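Putative transcription regulator (Lactobacillus plantarum, PDB 3K69) probably binds DNA as a dimeric winged helix-turn-helix transcriptional regulator of the Rrf2-like type. Local coordinates at residues 16-21 with 138-143; 12-17 with 80-85; 33-38 with 43-48; 47-52 with 56-61. All blocks are in the same frame, centred on the assembly; numbering follows the deposited sequence. Where two conformers were deposited one is given.

All four contacts are buried and mainly apolar, and they differ in which layer of the winged helix-turn-helix fold they join. Contacts 1 and 2 share helix 9-22, setting it against helices 140-148 and 79-86; their centres lie about 8 Å apart. Contact 2 is the most central, about 3 Å from the centre of the chain. Contacts 3 and 4 share helix 46-54 and lie farther out, about 15 and 14 Å from that centre. Contacts 1, 2 and 3 touch the second subunit; contact 4 does not. Contact 3 rests on one isoleucine, whereas contact 4 alone has a hydrogen bond across its segments, where a helix ends and the wing begins.

Contact 1 (16-21 with 138-143); sequences HSILYL and FTMADL
Met-140, a selenomethionine in this crystal, reaches from the first turn of helix 140-148 to Ile-18 and Leu-19 of helix 9-22, joining a C-terminal helix to the first helix of the winged helix-turn-helix domain. Thr-139 is the N-cap of helix 140-148. Its backbone N donates to Asp-142 OD2 at 2.7 Å, using the anti lone pair of the carboxylate, while Thr-139 OG1 accepts weak bonds from the N atoms of Ala-141 and Asp-142; the reciprocal pattern is a capping box. From the first turn the chain of Met-140 bends at chi2 and chi3, both -63°, and its terminal methyl does the touching. Met-140 CE lies 3.7 Å from Leu-19 CG, 3.8 Å from Leu-19 CD2 and 3.9 Å from Ile-18 CG2. Asp-142 closes the cap through its carboxylate and takes no part in the packing between the two segments. One turn beyond Met-140, Leu-143 points toward helix 9-22. Val-15 touches both Met-140 and Leu-143, and Ile-116 of the second subunit packs on Leu-19, so the interface continues into the dimer. The side chains of Leu-143 and Leu-19 cross at about a right angle, meeting through Leu-143 CD2 and Leu-19 CD1 at 3.9 Å.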
loop_
_atom_site.group_PDB
_atom_site.type_symbol
_atom_site.label_atom_id
_atom_site.label_comp_id
_atom_site.label_asym_id
_atom_site.label_seq_id
_atom_site.Cartn_x
_atom_site.Cartn_y
_atom_site.Cartn_z
ATOM N N HIS A 16 -15.060 7.263 -9.439
ATOM C CA HIS A 16 -15.391 8.141 -10.555
ATOM C C HIS A 16 -16.752 7.739 -11.207
ATOM O O HIS A 16 -17.601 8.603 -11.510
ATOM C CB HIS A 16 -14.238 8.119 -11.554
ATOM C CG HIS A 16 -14.252 9.239 -12.526
ATOM N ND1 HIS A 16 -13.099 9.745 -13.093
ATOM C CD2 HIS A 16 -15.281 9.960 -13.042
ATOM C CE1 HIS A 16 -13.423 10.723 -13.923
ATOM N NE2 HIS A 16 -14.740 10.880 -13.900
ATOM N N SER A 17 -16.988 6.429 -11.364
ATOM C CA SER A 17 -18.229 5.958 -11.963
ATOM C C SER A 17 -19.448 6.278 -11.087
ATOM O O SER A 17 -20.481 6.767 -11.584
ATOM C CB SER A 17 -18.145 4.447 -12.274
ATOM O OG SER A 17 -17.169 4.179 -13.273
ATOM N N ILE A 18 -19.340 6.008 -9.786
ATOM C CA ILE A 18 -20.400 6.393 -8.843
ATOM C C ILE A 18 -20.672 7.898 -8.880
ATOM O O ILE A 18 -21.825 8.317 -8.896
ATOM C CB ILE A 18 -20.110 5.922 -7.405
ATOM C CG1 ILE A 18 -20.030 4.382 -7.391
ATOM C CG2 ILE A 18 -21.220 6.429 -6.461
ATOM C CD1 ILE A 18 -19.372 3.764 -6.137
ATOM N N LEU A 19 -19.629 8.714 -8.881
ATOM C CA LEU A 19 -19.844 10.159 -8.949
ATOM C C LEU A 19 -20.534 10.566 -10.262
ATOM O O LEU A 19 -21.426 11.408 -10.272
ATOM C CB LEU A 19 -18.548 10.928 -8.753
ATOM C CG LEU A 19 -17.889 10.838 -7.379
ATOM C CD1 LEU A 19 -16.443 11.267 -7.546
ATOM C CD2 LEU A 19 -18.618 11.655 -6.366
ATOM N N TYR A 20 -20.159 9.929 -11.357
ATOM C CA TYR A 20 -20.734 10.252 -12.646
ATOM C C TYR A 20 -22.218 9.897 -12.658
ATOM O O TYR A 20 -23.072 10.726 -13.050
ATOM C CB TYR A 20 -20.012 9.542 -13.780
ATOM C CG TYR A 20 -20.484 9.997 -15.141
ATOM C CD1 TYR A 20 -19.875 11.091 -15.771
ATOM C CD2 TYR A 20 -21.558 9.372 -15.789
ATOM C CE1 TYR A 20 -20.296 11.542 -17.032
ATOM C CE2 TYR A 20 -22.001 9.828 -17.065
ATOM C CZ TYR A 20 -21.347 10.899 -17.680
ATOM O OH TYR A 20 -21.758 11.380 -18.913
ATOM N N LEU A 21 -22.523 8.687 -12.186
ATOM C CA LEU A 21 -23.913 8.239 -12.103
ATOM C C LEU A 21 -24.777 9.108 -11.144
ATOM O O LEU A 21 -25.947 9.346 -11.417
ATOM C CB LEU A 21 -23.979 6.752 -11.763
ATOM C CG LEU A 21 -23.382 5.820 -12.844
ATOM C CD1 LEU A 21 -23.258 4.403 -12.382
ATOM C CD2 LEU A 21 -24.110 5.896 -14.195
ATOM N N PHE A 138 -14.901 7.078 6.418
ATOM C CA PHE A 138 -15.594 7.990 5.505
ATOM C C PHE A 138 -16.601 7.287 4.645
ATOM O O PHE A 138 -16.579 6.054 4.508
ATOM C CB PHE A 138 -14.613 8.690 4.552
ATOM C CG PHE A 138 -13.515 9.419 5.263
ATOM C CD1 PHE A 138 -13.793 10.541 6.018
ATOM C CD2 PHE A 138 -12.228 8.946 5.231
ATOM C CE1 PHE A 138 -12.774 11.202 6.717
ATOM C CE2 PHE A 138 -11.230 9.582 5.939
ATOM C CZ PHE A 138 -11.507 10.722 6.661
ATOM N N THR A 139 -17.428 8.108 3.995
ATOM C CA THR A 139 -18.372 7.649 2.990
ATOM C C THR A 139 -18.100 8.357 1.691
ATOM O O THR A 139 -17.317 9.286 1.627
ATOM C CB THR A 139 -19.861 7.908 3.356
ATOM O OG1 THR A 139 -20.147 9.303 3.254
ATOM C CG2 THR A 139 -20.221 7.379 4.746
HETATM N N MSE A 140 -18.803 7.909 0.658
HETATM C CA MSE A 140 -18.787 8.583 -0.626
HETATM C C MSE A 140 -19.305 10.018 -0.536
HETATM O O MSE A 140 -18.923 10.828 -1.375
HETATM C CB MSE A 140 -19.616 7.795 -1.671
HETATM C CG MSE A 140 -18.899 6.598 -2.300
HETATM SE SE MSE A 140 -17.294 7.083 -3.341
HETATM C CE MSE A 140 -18.184 8.210 -4.762
ATOM N N ALA A 141 -20.174 10.332 0.448
ATOM C CA ALA A 141 -20.628 11.698 0.651
ATOM C C ALA A 141 -19.469 12.574 1.140
ATOM O O ALA A 141 -19.374 13.713 0.774
ATOM C CB ALA A 141 -21.826 11.748 1.667
ATOM N N ASP A 142 -18.604 12.036 2.002
ATOM C CA ASP A 142 -17.364 12.737 2.402
ATOM C C ASP A 142 -16.483 12.969 1.183
ATOM O O ASP A 142 -15.865 14.010 1.051
ATOM C CB ASP A 142 -16.589 11.927 3.441
ATOM C CG ASP A 142 -17.371 11.723 4.736
ATOM O OD1 ASP A 142 -17.791 12.727 5.315
ATOM O OD2 ASP A 142 -17.572 10.569 5.177
ATOM N N LEU A 143 -16.407 11.986 0.281
ATOM C CA LEU A 143 -15.534 12.122 -0.872
ATOM C C LEU A 143 -16.079 13.186 -1.803
ATOM O O LEU A 143 -15.340 14.021 -2.288
ATOM C CB LEU A 143 -15.295 10.790 -1.596
ATOM C CG LEU A 143 -14.189 10.756 -2.680
ATOM C CD1 LEU A 143 -13.568 9.365 -2.768
ATOM C CD2 LEU A 143 -14.696 11.215 -4.053
#

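Contact 2 (12-17 with 80-85); sequences SVAVHS and GDLYDL. With DMS (dimethyl sulfoxide), chain C.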
loop_
_atom_site.group_PDB
_atom_site.type_symbol
_atom_site.label_atom_id
_atom_site.label_comp_id
_atom_site.label_asym_id
_atom_site.label_seq_id
_atom_site.Cartn_x
_atom_site.Cartn_y
_atom_site.Cartn_z
ATOM N N SER A 12 -10.392 4.006 -8.096
ATOM C CA SER A 12 -10.735 5.262 -8.780
ATOM C C SER A 12 -11.804 5.083 -9.844
ATOM O O SER A 12 -12.683 5.910 -9.983
ATOM C CB SER A 12 -9.482 5.893 -9.395
ATOM O OG SER A 12 -9.769 7.144 -10.044
ATOM N N VAL A 13 -11.737 4.001 -10.608
ATOM C CA VAL A 13 -12.776 3.704 -11.599
ATOM C C VAL A 13 -14.143 3.632 -10.921
ATOM O O VAL A 13 -15.093 4.193 -11.435
ATOM C CB VAL A 13 -12.487 2.420 -12.376
ATOM C CG1 VAL A 13 -13.696 2.034 -13.282
ATOM C CG2 VAL A 13 -11.224 2.616 -13.203
ATOM N N ALA A 14 -14.221 2.971 -9.755
ATOM C CA ALA A 14 -15.475 2.864 -9.018
ATOM C C ALA A 14 -15.930 4.202 -8.438
ATOM O O ALA A 14 -17.061 4.569 -8.611
ATOM C CB ALA A 14 -15.393 1.838 -7.953
ATOM N N VAL A 15 -15.039 4.918 -7.780
ATOM C CA VAL A 15 -15.337 6.228 -7.285
ATOM C C VAL A 15 -15.834 7.157 -8.373
ATOM O O VAL A 15 -16.899 7.768 -8.242
ATOM C CB VAL A 15 -14.106 6.861 -6.565
ATOM C CG1 VAL A 15 -14.369 8.285 -6.229
ATOM C CG2 VAL A 15 -13.713 6.072 -5.271
ATOM N N HIS A 16 -15.060 7.263 -9.439
ATOM C CA HIS A 16 -15.391 8.141 -10.555
ATOM C C HIS A 16 -16.752 7.739 -11.207
ATOM O O HIS A 16 -17.601 8.603 -11.510
ATOM C CB HIS A 16 -14.238 8.119 -11.554
ATOM C CG HIS A 16 -14.252 9.239 -12.526
ATOM N ND1 HIS A 16 -13.099 9.745 -13.093
ATOM C CD2 HIS A 16 -15.281 9.960 -13.042
ATOM C CE1 HIS A 16 -13.423 10.723 -13.923
ATOM N NE2 HIS A 16 -14.740 10.880 -13.900
ATOM N N SER A 17 -16.988 6.429 -11.364
ATOM C CA SER A 17 -18.229 5.958 -11.963
ATOM C C SER A 17 -19.448 6.278 -11.087
ATOM O O SER A 17 -20.481 6.767 -11.584
ATOM C CB SER A 17 -18.145 4.447 -12.274
ATOM O OG SER A 17 -17.169 4.179 -13.273
ATOM N N GLY A 80 -14.400 2.638 2.837
ATOM C CA GLY A 80 -13.636 1.481 3.133
ATOM C C GLY A 80 -14.207 0.197 2.633
ATOM O O GLY A 80 -13.466 -0.639 2.158
ATOM N N ASP A 81 -15.516 0.030 2.759
ATOM C CA ASP A 81 -16.224 -1.044 2.084
ATOM C C ASP A 81 -15.934 -1.007 0.585
ATOM O O ASP A 81 -15.587 -2.008 0.009
ATOM C CB ASP A 81 -17.738 -0.947 2.315
ATOM C CG ASP A 81 -18.144 -1.301 3.731
ATOM O OD1 ASP A 81 -17.312 -1.902 4.441
ATOM O OD2 ASP A 81 -19.296 -0.985 4.120
ATOM N N LEU A 82 -16.039 0.148 -0.034
ATOM C CA LEU A 82 -15.743 0.260 -1.472
ATOM C C LEU A 82 -14.288 -0.109 -1.815
ATOM O O LEU A 82 -14.034 -0.881 -2.763
ATOM C CB LEU A 82 -16.078 1.678 -1.961
ATOM C CG LEU A 82 -15.939 1.891 -3.469
ATOM C CD1 LEU A 82 -16.848 0.900 -4.222
ATOM C CD2 LEU A 82 -16.226 3.415 -3.838
ATOM N N TYR A 83 -13.345 0.420 -1.022
ATOM C CA TYR A 83 -11.902 0.151 -1.193
ATOM C C TYR A 83 -11.639 -1.369 -1.093
ATOM O O TYR A 83 -10.938 -1.938 -1.922
ATOM C CB TYR A 83 -11.037 0.931 -0.154
ATOM C CG TYR A 83 -9.560 0.837 -0.461
ATOM C CD1 TYR A 83 -8.804 -0.269 -0.040
ATOM C CD2 TYR A 83 -8.936 1.805 -1.240
ATOM C CE1 TYR A 83 -7.468 -0.396 -0.387
ATOM C CE2 TYR A 83 -7.564 1.691 -1.597
ATOM C CZ TYR A 83 -6.847 0.578 -1.174
ATOM O OH TYR A 83 -5.503 0.437 -1.499
ATOM N N ASP A 84 -12.211 -1.994 -0.065
ATOM C CA ASP A 84 -11.996 -3.394 0.197
ATOM C C ASP A 84 -12.571 -4.251 -0.925
ATOM O O ASP A 84 -11.967 -5.269 -1.307
ATOM C CB ASP A 84 -12.554 -3.817 1.564
ATOM C CG ASP A 84 -11.866 -3.129 2.754
ATOM O OD1 ASP A 84 -10.742 -2.544 2.643
ATOM O OD2 ASP A 84 -12.503 -3.155 3.830
ATOM N N LEU A 85 -13.710 -3.831 -1.487
ATOM C CA LEU A 85 -14.294 -4.539 -2.623
ATOM C C LEU A 85 -13.448 -4.414 -3.883
ATOM O O LEU A 85 -13.184 -5.399 -4.553
ATOM C CB LEU A 85 -15.739 -4.075 -2.879
ATOM C CG LEU A 85 -16.544 -4.713 -4.029
ATOM C CD1 LEU A 85 -16.760 -6.237 -3.820
ATOM C CD2 LEU A 85 -17.864 -3.923 -4.198
HETATM S S DMS C . -4.557 3.220 -3.651
HETATM O O DMS C . -4.046 1.650 -2.960
HETATM C C1 DMS C . -3.203 4.399 -3.797
HETATM C C2 DMS C . -4.905 2.975 -5.425
#
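In the hydrophobic core of the winged helix-turn-helix domain, helix 9-22 packs against helix 79-86, with Ala-14 and Val-15 receiving Leu-82. The closest CA atoms, those of Ala-14 and Leu-82, are 8.0 Å apart, a spacing consistent with the small Ala-14. Leu-82 divides its two methyls between the neighbours: Leu-82 CD1 meets Ala-14 CB at 4.1 Å, and Leu-82 CD2 meets Val-15 CG2 at 3.9 Å. Its CG stands anti to the backbone N (chi1 -175°), which directs the fork across the gap to helix 9-22. Leu-52 touches both Ala-14 and Leu-82, and Met-140 packs on Leu-82, so helices 46-54 and 140-148 both border the contact. Beside Leu-82, Tyr-83 stacks on Tyr-135 and has a dimethyl sulfoxide, probably from the crystallisation liquor, at its ring edge; the modelled 2.4 Å between Tyr-83 OH and the sulfoxide O is too short for an ordinary hydrogen bond, so the detail of this bond is doubtful. Within helix 9-22, Val-13 O accepts from both Ser-17 N and Ser-17 OG, which approach from opposite faces of the carbonyl plane; the hydroxyl bond, Ser-17 OG to Val-13 O, measures 2.8 Å.

Contact 3 (33-38 with 43-48); sequences ELAQSL and VMIRNI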
loop_
_atom_site.group_PDB
_atom_site.type_symbol
_atom_site.label_atom_id
_atom_site.label_comp_id
_atom_site.label_asym_id
_atom_site.label_seq_id
_atom_site.Cartn_x
_atom_site.Cartn_y
_atom_site.Cartn_z
ATOM N N GLU A 33 -20.345 5.616 -22.394
ATOM C CA GLU A 33 -20.453 6.960 -21.858
ATOM C C GLU A 33 -19.589 7.152 -20.612
ATOM O O GLU A 33 -18.896 8.153 -20.471
ATOM C CB GLU A 33 -21.923 7.281 -21.552
ATOM C CG GLU A 33 -22.112 8.680 -21.011
ATOM C CD GLU A 33 -23.557 9.097 -20.785
ATOM O OE1 GLU A 33 -24.469 8.530 -21.419
ATOM O OE2 GLU A 33 -23.764 9.998 -19.940
ATOM N N LEU A 34 -19.647 6.192 -19.694
ATOM C CA LEU A 34 -18.782 6.204 -18.521
ATOM C C LEU A 34 -17.302 6.173 -18.928
ATOM O O LEU A 34 -16.478 6.926 -18.364
ATOM C CB LEU A 34 -19.099 5.045 -17.575
ATOM C CG LEU A 34 -20.350 5.143 -16.698
ATOM C CD1 LEU A 34 -20.786 3.766 -16.194
ATOM C CD2 LEU A 34 -20.134 6.088 -15.494
ATOM N N ALA A 35 -16.950 5.319 -19.888
ATOM C CA ALA A 35 -15.554 5.241 -20.318
ATOM C C ALA A 35 -15.056 6.582 -20.891
ATOM O O ALA A 35 -13.973 7.046 -20.523
ATOM C CB ALA A 35 -15.346 4.120 -21.284
ATOM N N GLN A 36 -15.848 7.234 -21.742
ATOM C CA GLN A 36 -15.536 8.624 -22.146
ATOM C C GLN A 36 -15.138 9.511 -20.944
ATOM O O GLN A 36 -14.083 10.136 -20.966
ATOM C CB GLN A 36 -16.715 9.277 -22.865
ATOM C CG GLN A 36 -17.040 8.728 -24.256
ATOM C CD GLN A 36 -18.360 9.295 -24.832
ATOM O OE1 GLN A 36 -19.370 9.478 -24.114
ATOM N NE2 GLN A 36 -18.346 9.585 -26.126
ATOM N N SER A 37 -15.968 9.555 -19.898
ATOM C CA SER A 37 -15.670 10.362 -18.700
ATOM C C SER A 37 -14.412 9.896 -17.934
ATOM O O SER A 37 -13.626 10.714 -17.476
ATOM C CB SER A 37 -16.886 10.398 -17.748
ATOM O OG SER A 37 -16.578 10.990 -16.482
ATOM N N LEU A 38 -14.211 8.587 -17.812
ATOM C CA LEU A 38 -13.068 8.085 -17.063
ATOM C C LEU A 38 -11.752 8.137 -17.854
ATOM O O LEU A 38 -10.676 7.914 -17.281
ATOM C CB LEU A 38 -13.342 6.674 -16.540
ATOM C CG LEU A 38 -14.092 6.676 -15.201
ATOM C CD1 LEU A 38 -15.426 7.460 -15.269
ATOM C CD2 LEU A 38 -14.319 5.242 -14.802
ATOM N N VAL A 43 -13.546 -1.749 -22.207
ATOM C CA VAL A 43 -13.055 -3.088 -21.813
ATOM C C VAL A 43 -12.384 -3.052 -20.466
ATOM O O VAL A 43 -12.443 -4.027 -19.751
ATOM C CB VAL A 43 -12.031 -3.746 -22.828
ATOM C CG1 VAL A 43 -10.677 -3.055 -22.782
ATOM C CG2 VAL A 43 -11.839 -5.224 -22.495
HETATM N N MSE A 44 -11.765 -1.931 -20.124
HETATM C CA MSE A 44 -11.067 -1.789 -18.834
HETATM C C MSE A 44 -11.904 -1.416 -17.625
HETATM O O MSE A 44 -11.400 -1.484 -16.498
HETATM C CB MSE A 44 -9.962 -0.748 -18.957
HETATM C CG MSE A 44 -8.899 -1.148 -19.951
HETATM SE SE MSE A 44 -7.870 0.389 -20.460
HETATM C CE MSE A 44 -6.894 -0.442 -21.991
ATOM N N ILE A 45 -13.135 -0.953 -17.840
ATOM C CA ILE A 45 -14.022 -0.602 -16.725
ATOM C C ILE A 45 -15.207 -1.572 -16.561
ATOM O O ILE A 45 -15.950 -1.489 -15.573
ATOM C CB ILE A 45 -14.598 0.853 -16.844
ATOM C CG1 ILE A 45 -15.509 1.030 -18.060
ATOM C CG2 ILE A 45 -13.496 1.887 -16.843
ATOM C CD1 ILE A 45 -16.256 2.344 -18.050
ATOM N N ARG A 46 -15.396 -2.445 -17.544
ATOM C CA ARG A 46 -16.543 -3.352 -17.620
ATOM C C ARG A 46 -16.593 -4.245 -16.396
ATOM O O ARG A 46 -17.658 -4.468 -15.822
ATOM C CB ARG A 46 -16.462 -4.186 -18.927
ATOM C CG ARG A 46 -17.403 -5.421 -19.050
ATOM C CD ARG A 46 -17.306 -6.121 -20.487
ATOM N NE ARG A 46 -18.425 -7.035 -20.795
ATOM C CZ ARG A 46 -19.710 -6.657 -20.950
ATOM N NH1 ARG A 46 -20.099 -5.382 -20.811
ATOM N NH2 ARG A 46 -20.641 -7.562 -21.231
ATOM N N ASN A 47 -15.439 -4.746 -15.995
ATOM C CA ASN A 47 -15.372 -5.610 -14.844
ATOM C C ASN A 47 -15.765 -4.909 -13.556
ATOM O O ASN A 47 -16.515 -5.459 -12.764
ATOM C CB ASN A 47 -13.991 -6.245 -14.676
ATOM C CG ASN A 47 -13.949 -7.212 -13.508
ATOM O OD1 ASN A 47 -14.585 -8.264 -13.541
ATOM N ND2 ASN A 47 -13.228 -6.839 -12.446
ATOM N N ILE A 48 -15.252 -3.708 -13.336
ATOM C CA ILE A 48 -15.581 -2.972 -12.102
ATOM C C ILE A 48 -17.073 -2.590 -12.043
ATOM O O ILE A 48 -17.689 -2.709 -11.000
ATOM C CB ILE A 48 -14.652 -1.741 -11.914
ATOM C CG1 ILE A 48 -13.290 -2.237 -11.454
ATOM C CG2 ILE A 48 -15.205 -0.769 -10.826
ATOM C CD1 ILE A 48 -13.352 -2.983 -10.078
#
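Ile-45 inserts its CD1 methyl against the backbone and short side chain of Ala-35, while its other branch overlaps Leu-38. The evidence for close insertion is that the methyl approaches main-chain atoms: Ile-45 CD1 is 3.6 Å from Ala-35 N and 3.7 Å from Ala-35 CA, with Ala-35 CB at 3.8 Å. On the preceding residue, Leu-34 CB stands 4.0 Å from Ile-45 CD1, so this methyl rests over the helix between the roots of two adjacent side chains. The CG2 branch of Ile-45 faces the end of helix 31-38 instead, Ile-45 CG2 meeting Leu-38 CD2 at 4.0 Å. The first torsion turns the two branches to different parts of the helix: CG1 lies between the backbone N and the carbonyl carbon (chi1 65°), and an extended chi2 of 170° carries CD1 on to Ala-35. The CA atoms of Ala-35 and Ile-45, the nearest across the two segments, are 7.0 Å apart. Leu-40 also packs on Ile-45, Pro-42 on Ala-35, and helix 9-22 lies against Leu-38 through His-16 and Ser-17. From the other side of the dimer, Thr-98 of the second subunit packs on Leu-38. With helix 31-38, a short connection and then helix 46-54, this apolar junction is typical of the helix-turn-helix, in which the second helix is, by family analogy, the probable DNA-recognition helix.

Contact 4 (47-52 with 56-61); sequences NILSVL and GYLTGT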
loop_
_atom_site.group_PDB
_atom_site.type_symbol
_atom_site.label_atom_id
_atom_site.label_comp_id
_atom_site.label_asym_id
_atom_site.label_seq_id
_atom_site.Cartn_x
_atom_site.Cartn_y
_atom_site.Cartn_z
ATOM N N ASN A 47 -15.439 -4.746 -15.995
ATOM C CA ASN A 47 -15.372 -5.610 -14.844
ATOM C C ASN A 47 -15.765 -4.909 -13.556
ATOM O O ASN A 47 -16.515 -5.459 -12.764
ATOM C CB ASN A 47 -13.991 -6.245 -14.676
ATOM C CG ASN A 47 -13.949 -7.212 -13.508
ATOM O OD1 ASN A 47 -14.585 -8.264 -13.541
ATOM N ND2 ASN A 47 -13.228 -6.839 -12.446
ATOM N N ILE A 48 -15.252 -3.708 -13.336
ATOM C CA ILE A 48 -15.581 -2.972 -12.102
ATOM C C ILE A 48 -17.073 -2.590 -12.043
ATOM O O ILE A 48 -17.689 -2.709 -11.000
ATOM C CB ILE A 48 -14.652 -1.741 -11.914
ATOM C CG1 ILE A 48 -13.290 -2.237 -11.454
ATOM C CG2 ILE A 48 -15.205 -0.769 -10.826
ATOM C CD1 ILE A 48 -13.352 -2.983 -10.078
ATOM N N LEU A 49 -17.643 -2.158 -13.166
ATOM C CA LEU A 49 -19.060 -1.794 -13.205
ATOM C C LEU A 49 -19.917 -3.032 -12.876
ATOM O O LEU A 49 -20.906 -2.922 -12.173
ATOM C CB LEU A 49 -19.445 -1.190 -14.540
ATOM C CG LEU A 49 -18.851 0.175 -14.888
ATOM C CD1 LEU A 49 -19.277 0.569 -16.319
ATOM C CD2 LEU A 49 -19.244 1.243 -13.894
ATOM N N SER A 50 -19.486 -4.191 -13.371
ATOM C CA SER A 50 -20.136 -5.468 -13.105
ATOM C C SER A 50 -20.053 -5.834 -11.629
ATOM O O SER A 50 -21.064 -6.170 -11.021
ATOM C CB SER A 50 -19.520 -6.552 -13.970
ATOM O OG SER A 50 -19.788 -7.822 -13.455
ATOM N N VAL A 51 -18.865 -5.695 -11.042
ATOM C CA VAL A 51 -18.656 -5.928 -9.594
ATOM C C VAL A 51 -19.543 -4.982 -8.742
ATOM O O VAL A 51 -20.147 -5.392 -7.745
ATOM C CB VAL A 51 -17.143 -5.814 -9.215
ATOM C CG1 VAL A 51 -16.929 -5.885 -7.710
ATOM C CG2 VAL A 51 -16.350 -6.923 -9.873
ATOM N N LEU A 52 -19.637 -3.723 -9.130
ATOM C CA LEU A 52 -20.456 -2.772 -8.374
ATOM C C LEU A 52 -21.943 -3.143 -8.474
ATOM O O LEU A 52 -22.660 -3.122 -7.483
ATOM C CB LEU A 52 -20.233 -1.367 -8.901
ATOM C CG LEU A 52 -18.888 -0.723 -8.556
ATOM C CD1 LEU A 52 -18.834 0.648 -9.276
ATOM C CD2 LEU A 52 -18.686 -0.587 -7.004
ATOM N N GLY A 56 -24.733 -4.477 -5.415
ATOM C CA GLY A 56 -25.862 -3.637 -5.050
ATOM C C GLY A 56 -25.647 -2.137 -5.125
ATOM O O GLY A 56 -26.524 -1.407 -4.718
ATOM N N TYR A 57 -24.510 -1.679 -5.662
ATOM C CA TYR A 57 -24.224 -0.234 -5.760
ATOM C C TYR A 57 -25.051 0.459 -6.823
ATOM O O TYR A 57 -25.426 1.613 -6.654
ATOM C CB TYR A 57 -22.733 0.070 -6.032
ATOM C CG TYR A 57 -21.838 -0.203 -4.847
ATOM C CD1 TYR A 57 -21.328 -1.471 -4.604
ATOM C CD2 TYR A 57 -21.472 0.818 -3.992
ATOM C CE1 TYR A 57 -20.488 -1.712 -3.484
ATOM C CE2 TYR A 57 -20.666 0.588 -2.871
ATOM C CZ TYR A 57 -20.195 -0.689 -2.612
ATOM O OH TYR A 57 -19.357 -0.876 -1.540
ATOM N N LEU A 58 -25.323 -0.267 -7.909
ATOM C CA LEU A 58 -25.831 0.273 -9.150
ATOM C C LEU A 58 -26.869 -0.702 -9.667
ATOM O O LEU A 58 -26.729 -1.902 -9.459
ATOM C CB LEU A 58 -24.708 0.345 -10.196
ATOM C CG LEU A 58 -23.448 1.103 -9.927
ATOM C CD1 LEU A 58 -22.501 1.024 -11.125
ATOM C CD2 LEU A 58 -23.831 2.540 -9.571
ATOM N N THR A 59 -27.913 -0.188 -10.304
ATOM C CA THR A 59 -28.764 -1.015 -11.155
ATOM C C THR A 59 -28.155 -1.106 -12.568
ATOM O O THR A 59 -27.349 -0.281 -12.951
ATOM C CB THR A 59 -30.205 -0.479 -11.270
ATOM O OG1 THR A 59 -30.183 0.745 -12.000
ATOM C CG2 THR A 59 -30.833 -0.290 -9.881
ATOM N N GLY A 60 -28.533 -2.130 -13.328
ATOM C CA GLY A 60 -27.918 -2.372 -14.628
ATOM C C GLY A 60 -28.780 -3.075 -15.675
ATOM O O GLY A 60 -28.543 -4.234 -15.965
ATOM N N THR A 61 -29.729 -2.345 -16.264
ATOM C CA THR A 61 -30.587 -2.877 -17.312
ATOM C C THR A 61 -29.788 -3.087 -18.601
ATOM O O THR A 61 -28.965 -2.256 -18.995
ATOM C CB THR A 61 -31.806 -1.970 -17.614
ATOM O OG1 THR A 61 -31.447 -0.941 -18.547
ATOM C CG2 THR A 61 -32.358 -1.347 -16.339
#
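Leu-52 O accepts a hydrogen bond from Tyr-57 N at 3.0 Å, with an N-H...O angle of 152°. It closes a Schellman motif at the end of helix 46-54, in which Gly-56 N bonds to His-53 O and Gly-56, at positive phi (91°), is the C-prime residue. The same reversal folds Tyr-57 back over Leu-52. Leu-52 CD2 lies over one ring face, 4.0 Å from the centroid of the Tyr-57 ring and 25° off its normal, a CH-pi contact displaced toward the rim. Leu-52 O, in turn, sits at the ring edge, in its plane. Leu-58 takes the neighbouring flank, pointing toward the helix from its CB: Leu-58 CD1 meets Leu-52 CB at 4.0 Å and Leu-49 CD2 at 4.3 Å. Beyond the junction, Leu-82 and Leu-85 touch Tyr-57, and Leu-21 packs on Leu-58, joining this helix end to the domain core. Strand 59-61 then pairs antiparallel with strand 67-69, so the contact marks the passage from the probable recognition helix into the beta-hairpin wing of a winged helix-turn-helix.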